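Local coordinates for uncharacterized NTF2-like protein (Cytophaga hutchinsonii ATCC 33406, PDB 3F40) that is of unknown function but has the SnoaL-like, NTF2-type fold, whose strongly curved sheet often encloses a small-molecule pocket in relatives, at residues Tyr77-Asn82 and Leu102-Asp107; Asn71-Ile76 and Tyr92-Gly97. One frame throughout, in Å; residues are numbered along the deposited sequence. Where two conformers were deposited one is given.

Interaction 1: residues Tyr77-Asn82 and Leu102-Asp107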
ATOM      1  N   TYR A  77       0.570   7.572   1.922  1.00  9.53           N
ATOM      2  CA  TYR A  77       1.223   8.839   2.124  1.00  9.77           C
ATOM      3  C   TYR A  77       2.029   9.297   0.921  1.00 10.74           C
ATOM      4  O   TYR A  77       2.481   8.511   0.100  1.00 11.13           O
ATOM      5  CB  TYR A  77       2.084   8.821   3.394  1.00 10.70           C
ATOM      6  CG  TYR A  77       3.095   7.682   3.649  1.00 10.69           C
ATOM      7  CD1 TYR A  77       3.525   6.812   2.668  1.00 10.30           C
ATOM      8  CD2 TYR A  77       3.643   7.545   4.905  1.00 10.13           C
ATOM      9  CE1 TYR A  77       4.438   5.790   2.961  1.00 10.58           C
ATOM     10  CE2 TYR A  77       4.554   6.564   5.224  1.00 10.16           C
ATOM     11  CZ  TYR A  77       4.954   5.677   4.247  1.00  9.43           C
ATOM     12  OH  TYR A  77       5.879   4.683   4.559  1.00 10.80           O
ATOM     13  N   ASP A  78       2.200  10.619   0.847  1.00 12.07           N
ATOM     14  CA  ASP A  78       3.088  11.222  -0.138  1.00 12.85           C
ATOM     15  C   ASP A  78       4.430  11.387   0.561  1.00 12.84           C
ATOM     16  O   ASP A  78       4.498  11.895   1.704  1.00 15.23           O
ATOM     17  CB  ASP A  78       2.562  12.556  -0.637  1.00 13.43           C
ATOM     18  CG  ASP A  78       1.356  12.419  -1.524  1.00 15.02           C
ATOM     19  OD1 ASP A  78       1.085  11.338  -2.073  1.00 17.33           O
ATOM     20  OD2 ASP A  78       0.680  13.446  -1.705  1.00 21.21           O
ATOM     21  N   ILE A  79       5.502  10.979  -0.113  1.00 12.86           N
ATOM     22  CA  ILE A  79       6.842  11.118   0.429  1.00 12.75           C
ATOM     23  C   ILE A  79       7.629  12.090  -0.445  1.00 13.41           C
ATOM     24  O   ILE A  79       7.722  11.932  -1.660  1.00 13.98           O
ATOM     25  CB  ILE A  79       7.622   9.776   0.512  1.00 11.96           C
ATOM     26  CG1 ILE A  79       6.759   8.620   1.047  1.00 11.88           C
ATOM     27  CG2 ILE A  79       8.846   9.982   1.385  1.00 12.89           C
ATOM     28  CD1 ILE A  79       7.464   7.279   1.009  1.00 11.99           C
ATOM     29  N   ASN A  80       8.115  13.138   0.186  1.00 14.51           N
ATOM     30  CA  ASN A  80       9.004  14.092  -0.476  1.00 15.94           C
ATOM     31  C   ASN A  80      10.424  13.569  -0.324  1.00 16.00           C
ATOM     32  O   ASN A  80      10.987  13.545   0.762  1.00 15.22           O
ATOM     33  CB  ASN A  80       8.832  15.493   0.106  1.00 17.21           C
ATOM     34  CG  ASN A  80       9.617  16.517  -0.661  1.00 20.35           C
ATOM     35  OD1 ASN A  80      10.726  16.250  -1.076  1.00 24.16           O
ATOM     36  ND2 ASN A  80       9.041  17.690  -0.862  1.00 26.74           N
HETATM   37  N   MSE A  81      10.942  13.057  -1.433  1.00 17.23           N
HETATM   38  CA  MSE A  81      12.260  12.480  -1.479  1.00 18.89           C
HETATM   39  C   MSE A  81      13.113  13.391  -2.349  1.00 20.69           C
HETATM   40  O   MSE A  81      13.049  13.355  -3.585  1.00 21.50           O
HETATM   41  CB  MSE A  81      12.175  11.065  -2.043  1.00 19.33           C
HETATM   42  CG  MSE A  81      11.244  10.146  -1.217  1.00 18.96           C
HETATM   43 SE   MSE A  81      10.967   8.378  -1.994  0.75 26.76          SE
HETATM   44  CE  MSE A  81      12.753   7.744  -1.897  1.00 25.61           C
ATOM     45  N   ASN A  82      13.859  14.239  -1.656  1.00 23.13           N
ATOM     46  CA  ASN A  82      14.807  15.158  -2.280  1.00 25.09           C
ATOM     47  C   ASN A  82      14.159  15.984  -3.373  1.00 24.97           C
ATOM     48  O   ASN A  82      14.720  16.211  -4.441  1.00 26.23           O
ATOM     49  CB  ASN A  82      16.002  14.358  -2.773  1.00 26.05           C
ATOM     50  CG  ASN A  82      16.818  13.787  -1.626  1.00 29.81           C
ATOM     51  OD1 ASN A  82      16.907  12.558  -1.454  1.00 33.73           O
ATOM     52  ND2 ASN A  82      17.384  14.675  -0.801  1.00 32.48           N
ATOM     53  N   LEU A 102       9.332  -2.352   8.020  1.00  7.89           N
ATOM     54  CA  LEU A 102       8.637  -1.482   7.057  1.00  7.80           C
ATOM     55  C   LEU A 102       8.871  -2.051   5.664  1.00  7.57           C
ATOM     56  O   LEU A 102      10.005  -2.345   5.302  1.00  7.86           O
ATOM     57  CB  LEU A 102       9.178  -0.059   7.131  1.00  8.21           C
ATOM     58  CG  LEU A 102       8.704   0.911   6.043  1.00  8.95           C
ATOM     59  CD1 LEU A 102       7.169   1.043   5.970  1.00  9.11           C
ATOM     60  CD2 LEU A 102       9.318   2.282   6.264  1.00 10.45           C
ATOM     61  N   HIS A 103       7.783  -2.221   4.926  1.00  7.16           N
ATOM     62  CA  HIS A 103       7.813  -2.486   3.516  1.00  7.91           C
ATOM     63  C   HIS A 103       7.094  -1.339   2.827  1.00  7.88           C
ATOM     64  O   HIS A 103       5.925  -1.112   3.133  1.00  8.25           O
ATOM     65  CB  HIS A 103       7.058  -3.773   3.205  1.00  9.07           C
ATOM     66  CG  HIS A 103       7.747  -4.998   3.663  1.00 12.81           C
ATOM     67  ND1 HIS A 103       7.804  -5.360   4.994  1.00 16.08           N
ATOM     68  CD2 HIS A 103       8.398  -5.964   2.975  1.00 16.09           C
ATOM     69  CE1 HIS A 103       8.485  -6.497   5.103  1.00 16.31           C
ATOM     70  NE2 HIS A 103       8.859  -6.878   3.889  1.00 16.73           N
ATOM     71  N   VAL A 104       7.800  -0.603   1.972  1.00  7.46           N
ATOM     72  CA  VAL A 104       7.193   0.552   1.296  1.00  8.24           C
ATOM     73  C   VAL A 104       7.076   0.261  -0.198  1.00  8.32           C
ATOM     74  O   VAL A 104       7.959  -0.320  -0.809  1.00  9.14           O
ATOM     75  CB  VAL A 104       7.961   1.882   1.629  1.00  9.60           C
ATOM     76  CG1 VAL A 104       9.345   1.896   1.068  1.00 11.59           C
ATOM     77  CG2 VAL A 104       7.155   3.083   1.178  1.00 11.71           C
ATOM     78  N   TYR A 105       5.941   0.659  -0.732  1.00  7.86           N
ATOM     79  CA  TYR A 105       5.527   0.361  -2.104  1.00  8.18           C
ATOM     80  C   TYR A 105       5.351   1.642  -2.894  1.00  8.02           C
ATOM     81  O   TYR A 105       4.533   2.465  -2.530  1.00  9.19           O
ATOM     82  CB  TYR A 105       4.198  -0.395  -2.125  1.00  9.40           C
ATOM     83  CG  TYR A 105       4.155  -1.684  -1.378  1.00 10.29           C
ATOM     84  CD1 TYR A 105       3.951  -1.704  -0.016  1.00 10.73           C
ATOM     85  CD2 TYR A 105       4.278  -2.887  -2.043  1.00 12.79           C
ATOM     86  CE1 TYR A 105       3.886  -2.903   0.669  1.00 12.15           C
ATOM     87  CE2 TYR A 105       4.192  -4.073  -1.382  1.00 15.30           C
ATOM     88  CZ  TYR A 105       4.015  -4.077  -0.005  1.00 15.09           C
ATOM     89  OH  TYR A 105       3.892  -5.269   0.669  1.00 18.91           O
ATOM     90  N   PHE A 106       6.073   1.758  -3.992  1.00  8.70           N
ATOM     91  CA  PHE A 106       5.949   2.873  -4.901  1.00  8.83           C
ATOM     92  C   PHE A 106       6.755   2.642  -6.157  1.00 10.01           C
ATOM     93  O   PHE A 106       7.608   1.760  -6.196  1.00  9.27           O
ATOM     94  CB  PHE A 106       6.349   4.223  -4.263  1.00 10.09           C
ATOM     95  CG  PHE A 106       7.792   4.336  -3.808  1.00  9.74           C
ATOM     96  CD1 PHE A 106       8.132   4.019  -2.519  1.00 11.02           C
ATOM     97  CD2 PHE A 106       8.765   4.873  -4.650  1.00 10.45           C
ATOM     98  CE1 PHE A 106       9.422   4.167  -2.072  1.00 10.81           C
ATOM     99  CE2 PHE A 106      10.062   4.992  -4.192  1.00 12.18           C
ATOM    100  CZ  PHE A 106      10.375   4.654  -2.905  1.00 11.89           C
ATOM    101  N   ASP A 107       6.461   3.453  -7.167  1.00  9.94           N
ATOM    102  CA  ASP A 107       7.208   3.433  -8.428  1.00 10.51           C
ATOM    103  C   ASP A 107       8.387   4.407  -8.301  1.00 10.88           C
ATOM    104  O   ASP A 107       8.183   5.621  -8.214  1.00 11.99           O
ATOM    105  CB  ASP A 107       6.291   3.847  -9.575  1.00 12.11           C
ATOM    106  CG  ASP A 107       7.010   4.008 -10.896  1.00 13.91           C
ATOM    107  OD1 ASP A 107       8.210   3.694 -10.997  1.00 12.34           O
ATOM    108  OD2 ASP A 107       6.307   4.482 -11.838  1.00 14.73           O
TER
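Y77 OH is gripped by one probable hydrogen bond, shared with Y92 OH on the strand that separates the two segments in the sheet. Across 77-82 and 102-107 themselves the contact is apolar and sparse. The segments of strands 72-81 and 98-105 are next-but-one neighbours, 10.5 Å apart at their axes and turned 88° to each other, so the contact is made by side chains alone, across the gap. Y77 holds CG in the crowded position between backbone N and carbonyl carbon (chi1 50°), which lets its phenol reach across. There OH lies 4.0 Å from V104 CG2, a methyl near the ring plane at the ring edge, while L102 CD1 meets the same oxygen tip to tip at 4.1 Å. I79 extends CD1 to within 4.2 Å of V104 CG2, which also sits in plane at the edge of the F106 ring. Farther along, selenomethionine M81, bent at its last torsion (chi3 64°), brings SE 3.9 Å from F106 CZ and CE 4.0 Å from F106 CZ, an oblique Met-aromatic contact. M41, F59 and L111 also touch M81, and P40 touches F106. With no hydrogen bond between the segments, their cohesion is mainly dispersive and without fixed direction, as expected for a buried contact in the interior of an NTF2-like fold.

Interaction 2: residues Asn71-Ile76 and Tyr92-Gly97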
ATOM      1  N   ASN A  71      -1.311  -6.985  13.778  0.50 12.80           N
ATOM      2  CA  ASN A  71      -0.038  -6.331  14.157  0.50 11.75           C
ATOM      3  C   ASN A  71       0.563  -5.449  13.060  0.50 11.85           C
ATOM      4  O   ASN A  71       1.762  -5.164  13.039  0.50 12.37           O
ATOM      5  CB  ASN A  71       0.948  -7.369  14.608  0.50 12.30           C
ATOM      6  CG  ASN A  71       0.506  -8.021  15.913  0.50 14.38           C
ATOM      7  OD1 ASN A  71      -0.118  -7.370  16.765  0.50 19.16           O
ATOM      8  ND2 ASN A  71       0.762  -9.312  16.045  0.50 18.97           N
ATOM      9  N   ASP A  72      -0.300  -5.020  12.155  1.00 11.72           N
ATOM     10  CA  ASP A  72       0.122  -4.235  11.001  1.00 10.64           C
ATOM     11  C   ASP A  72      -0.650  -2.940  10.886  1.00  9.56           C
ATOM     12  O   ASP A  72      -1.839  -2.868  11.122  1.00 10.61           O
ATOM     13  CB  ASP A  72      -0.060  -4.992   9.693  1.00 11.70           C
ATOM     14  CG  ASP A  72       0.713  -6.299   9.683  1.00 13.61           C
ATOM     15  OD1 ASP A  72       1.941  -6.223   9.761  1.00 17.75           O
ATOM     16  OD2 ASP A  72       0.106  -7.380   9.586  1.00 18.20           O
ATOM     17  N   VAL A  73       0.087  -1.925  10.459  1.00  9.13           N
ATOM     18  CA  VAL A  73      -0.426  -0.614  10.106  1.00  9.12           C
ATOM     19  C   VAL A  73      -0.005  -0.295   8.689  1.00  8.44           C
ATOM     20  O   VAL A  73       1.143  -0.493   8.320  1.00  9.90           O
ATOM     21  CB  VAL A  73       0.070   0.491  11.100  1.00  9.87           C
ATOM     22  CG1 VAL A  73      -0.259   1.906  10.574  1.00 11.39           C
ATOM     23  CG2 VAL A  73      -0.516   0.241  12.479  1.00 11.59           C
ATOM     24  N   CYS A  74      -0.946   0.159   7.873  0.50  8.30           N
ATOM     25  CA  CYS A  74      -0.611   0.598   6.522  0.50  8.02           C
ATOM     26  C   CYS A  74      -0.981   2.055   6.309  0.50  8.36           C
ATOM     27  O   CYS A  74      -2.130   2.452   6.479  0.50  8.90           O
ATOM     28  CB  CYS A  74      -1.287  -0.288   5.467  0.50  8.97           C
ATOM     29  SG  CYS A  74      -0.516  -0.131   3.830  0.50 10.71           S
ATOM     30  N   LEU A  75       0.015   2.830   5.900  1.00  8.49           N
ATOM     31  CA  LEU A  75      -0.158   4.243   5.615  1.00  8.95           C
ATOM     32  C   LEU A  75      -0.163   4.486   4.123  1.00  8.78           C
ATOM     33  O   LEU A  75       0.649   3.934   3.392  1.00 10.82           O
ATOM     34  CB  LEU A  75       0.972   5.095   6.217  1.00  9.16           C
ATOM     35  CG  LEU A  75       1.174   4.981   7.736  1.00  9.71           C
ATOM     36  CD1 LEU A  75       2.318   5.926   8.205  1.00 11.71           C
ATOM     37  CD2 LEU A  75      -0.076   5.252   8.512  1.00 11.83           C
ATOM     38  N   ILE A  76      -1.079   5.332   3.673  1.00  8.73           N
ATOM     39  CA  ILE A  76      -1.095   5.886   2.346  1.00 10.00           C
ATOM     40  C   ILE A  76      -0.586   7.308   2.511  1.00  9.75           C
ATOM     41  O   ILE A  76      -1.189   8.129   3.192  1.00 10.59           O
ATOM     42  CB  ILE A  76      -2.515   5.903   1.756  1.00 10.99           C
ATOM     43  CG1 ILE A  76      -3.108   4.494   1.705  1.00 11.06           C
ATOM     44  CG2 ILE A  76      -2.549   6.536   0.375  1.00 13.19           C
ATOM     45  CD1 ILE A  76      -2.329   3.496   0.869  1.00 12.17           C
ATOM     46  N   TYR A  92       3.796  -1.194   7.995  1.00  7.66           N
ATOM     47  CA  TYR A  92       4.561  -1.265   9.228  1.00  8.41           C
ATOM     48  C   TYR A  92       4.070  -2.443  10.061  1.00  9.32           C
ATOM     49  O   TYR A  92       2.856  -2.561  10.314  1.00 10.91           O
ATOM     50  CB  TYR A  92       4.391   0.043  10.037  1.00  8.84           C
ATOM     51  CG  TYR A  92       4.859   1.275   9.338  1.00  8.98           C
ATOM     52  CD1 TYR A  92       4.091   1.883   8.362  1.00  9.48           C
ATOM     53  CD2 TYR A  92       6.052   1.856   9.659  1.00  9.40           C
ATOM     54  CE1 TYR A  92       4.560   2.988   7.669  1.00 10.26           C
ATOM     55  CE2 TYR A  92       6.531   2.966   8.959  1.00 10.40           C
ATOM     56  CZ  TYR A  92       5.784   3.515   7.951  1.00 10.70           C
ATOM     57  OH  TYR A  92       6.247   4.591   7.235  1.00 12.62           O
ATOM     58  N   HIS A  93       5.012  -3.270  10.516  1.00  8.63           N
ATOM     59  CA  HIS A  93       4.677  -4.375  11.415  1.00  9.22           C
ATOM     60  C   HIS A  93       5.197  -4.029  12.811  1.00  9.58           C
ATOM     61  O   HIS A  93       6.321  -3.535  12.936  1.00 10.11           O
ATOM     62  CB  HIS A  93       5.318  -5.680  10.939  1.00 10.61           C
ATOM     63  CG  HIS A  93       4.856  -6.879  11.693  1.00 12.06           C
ATOM     64  ND1 HIS A  93       3.631  -7.461  11.466  1.00 13.70           N
ATOM     65  CD2 HIS A  93       5.464  -7.613  12.660  1.00 13.58           C
ATOM     66  CE1 HIS A  93       3.499  -8.504  12.272  1.00 15.67           C
ATOM     67  NE2 HIS A  93       4.581  -8.592  13.028  1.00 15.10           N
ATOM     68  N   LEU A  94       4.380  -4.304  13.806  1.00 10.55           N
ATOM     69  CA  LEU A  94       4.722  -4.002  15.210  1.00 11.57           C
ATOM     70  C   LEU A  94       4.610  -5.232  16.053  1.00 12.45           C
ATOM     71  O   LEU A  94       3.679  -6.054  15.918  1.00 13.77           O
ATOM     72  CB  LEU A  94       3.789  -2.926  15.753  1.00 13.74           C
ATOM     73  CG  LEU A  94       3.920  -1.594  14.960  1.00 16.16           C
ATOM     74  CD1 LEU A  94       2.820  -1.479  13.922  1.00 17.01           C
ATOM     75  CD2 LEU A  94       3.938  -0.352  15.866  1.00 18.35           C
ATOM     76  N   GLU A  95       5.571  -5.338  16.947  1.00 12.27           N
ATOM     77  CA  GLU A  95       5.584  -6.403  17.931  1.00 13.69           C
ATOM     78  C   GLU A  95       6.230  -5.854  19.156  1.00 12.87           C
ATOM     79  O   GLU A  95       7.209  -5.135  19.100  1.00 12.79           O
ATOM     80  CB  GLU A  95       6.380  -7.610  17.475  1.00 14.79           C
ATOM     81  CG  GLU A  95       5.737  -8.268  16.290  1.00 19.20           C
ATOM     82  CD  GLU A  95       6.286  -9.612  15.918  1.00 24.41           C
ATOM     83  OE1 GLU A  95       7.230 -10.107  16.570  1.00 29.35           O
ATOM     84  OE2 GLU A  95       5.726 -10.203  14.972  1.00 29.19           O
ATOM     85  N   LYS A  96       5.723  -6.258  20.300  1.00 13.06           N
ATOM     86  CA  LYS A  96       6.351  -5.917  21.588  1.00 12.84           C
ATOM     87  C   LYS A  96       6.600  -4.425  21.765  1.00 13.02           C
ATOM     88  O   LYS A  96       7.571  -4.001  22.370  1.00 13.52           O
ATOM     89  CB  LYS A  96       7.645  -6.708  21.775  1.00 13.86           C
ATOM     90  CG  LYS A  96       7.447  -8.182  21.757  1.00 15.83           C
ATOM     91  CD  LYS A  96       8.757  -8.924  21.964  1.00 20.62           C
ATOM     92  CE  LYS A  96       8.561 -10.412  22.034  1.00 23.97           C
ATOM     93  NZ  LYS A  96       8.020 -10.976  20.766  1.00 25.66           N
ATOM     94  N   GLY A  97       5.656  -3.630  21.273  1.00 12.16           N
ATOM     95  CA  GLY A  97       5.708  -2.205  21.459  1.00 12.75           C
ATOM     96  C   GLY A  97       6.708  -1.480  20.621  1.00 11.69           C
ATOM     97  O   GLY A  97       7.026  -0.319  20.907  1.00 13.00           O
TER
HETATM   98  O   HOH W   1       1.856  -5.405  18.042  1.00 23.71           O
HETATM   99  O   HOH W   2       2.632 -10.992  14.215  1.00 37.90           O
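H93 CE1 packs against N71 CB, 3.6 Å away, just before strand 72-81 begins. With CG anti to the backbone N (chi1 -172°), the ring points ND1 at D72 OD1, 2.7 Å away; the carboxylate oxygen stays in the ring plane, although ND1 meets it from above the carboxylate plane, the two planes being 47° apart. On the other side of the ring NE2 donates to the anti lone pair of E95 OE2, at 2.8 Å, so two in-plane bonds fix the ring's rotation. Donation from both nitrogens to carboxylates would suit a positively charged imidazole. The other oxygen, D72 OD2, forms a salt bridge with K65 NZ of the second subunit. An alanine in place of H93 would probably loosen this strand end, since the links to D72 and E95 would both be lost. The segments belong to an antiparallel beta hairpin, strands 72-81 and 84-95, in which V73 and Y92 form a hydrogen-bonded pair (V73 N to Y92 O 2.8 Å) and D72 and H93 a non-hydrogen-bonded one; one more backbone bond, L94 N to N71 O, follows at 2.9 Å. On the face of V73 and Y92, which helix 8-20 covers, L75 crosses Y92 at about a right angle, its CD1 3.7 Å from Y92 CE1. V73 CG2 meets L94 CD1 obliquely at 4.0 Å.

How the interactions relate
The centres of the two interactions lie about 16 Å apart on one mixed, curved sheet. Strand 72-81 serves both: 71-76 continues directly into 77-82, then come 92-97 on strand 84-95 and 102-107 on strand 98-105, so the segments of the two interactions alternate along the chain. Interaction 2 joins sheet neighbours, whereas interaction 1 skips over strand 84-95. They meet at Y92, whose CZ packs 3.5 Å from L102 CD1. Interaction 2 thus joins the open end of the hairpin, interaction 1 spans the sheet's bend, and both reach the second subunit of the dimer.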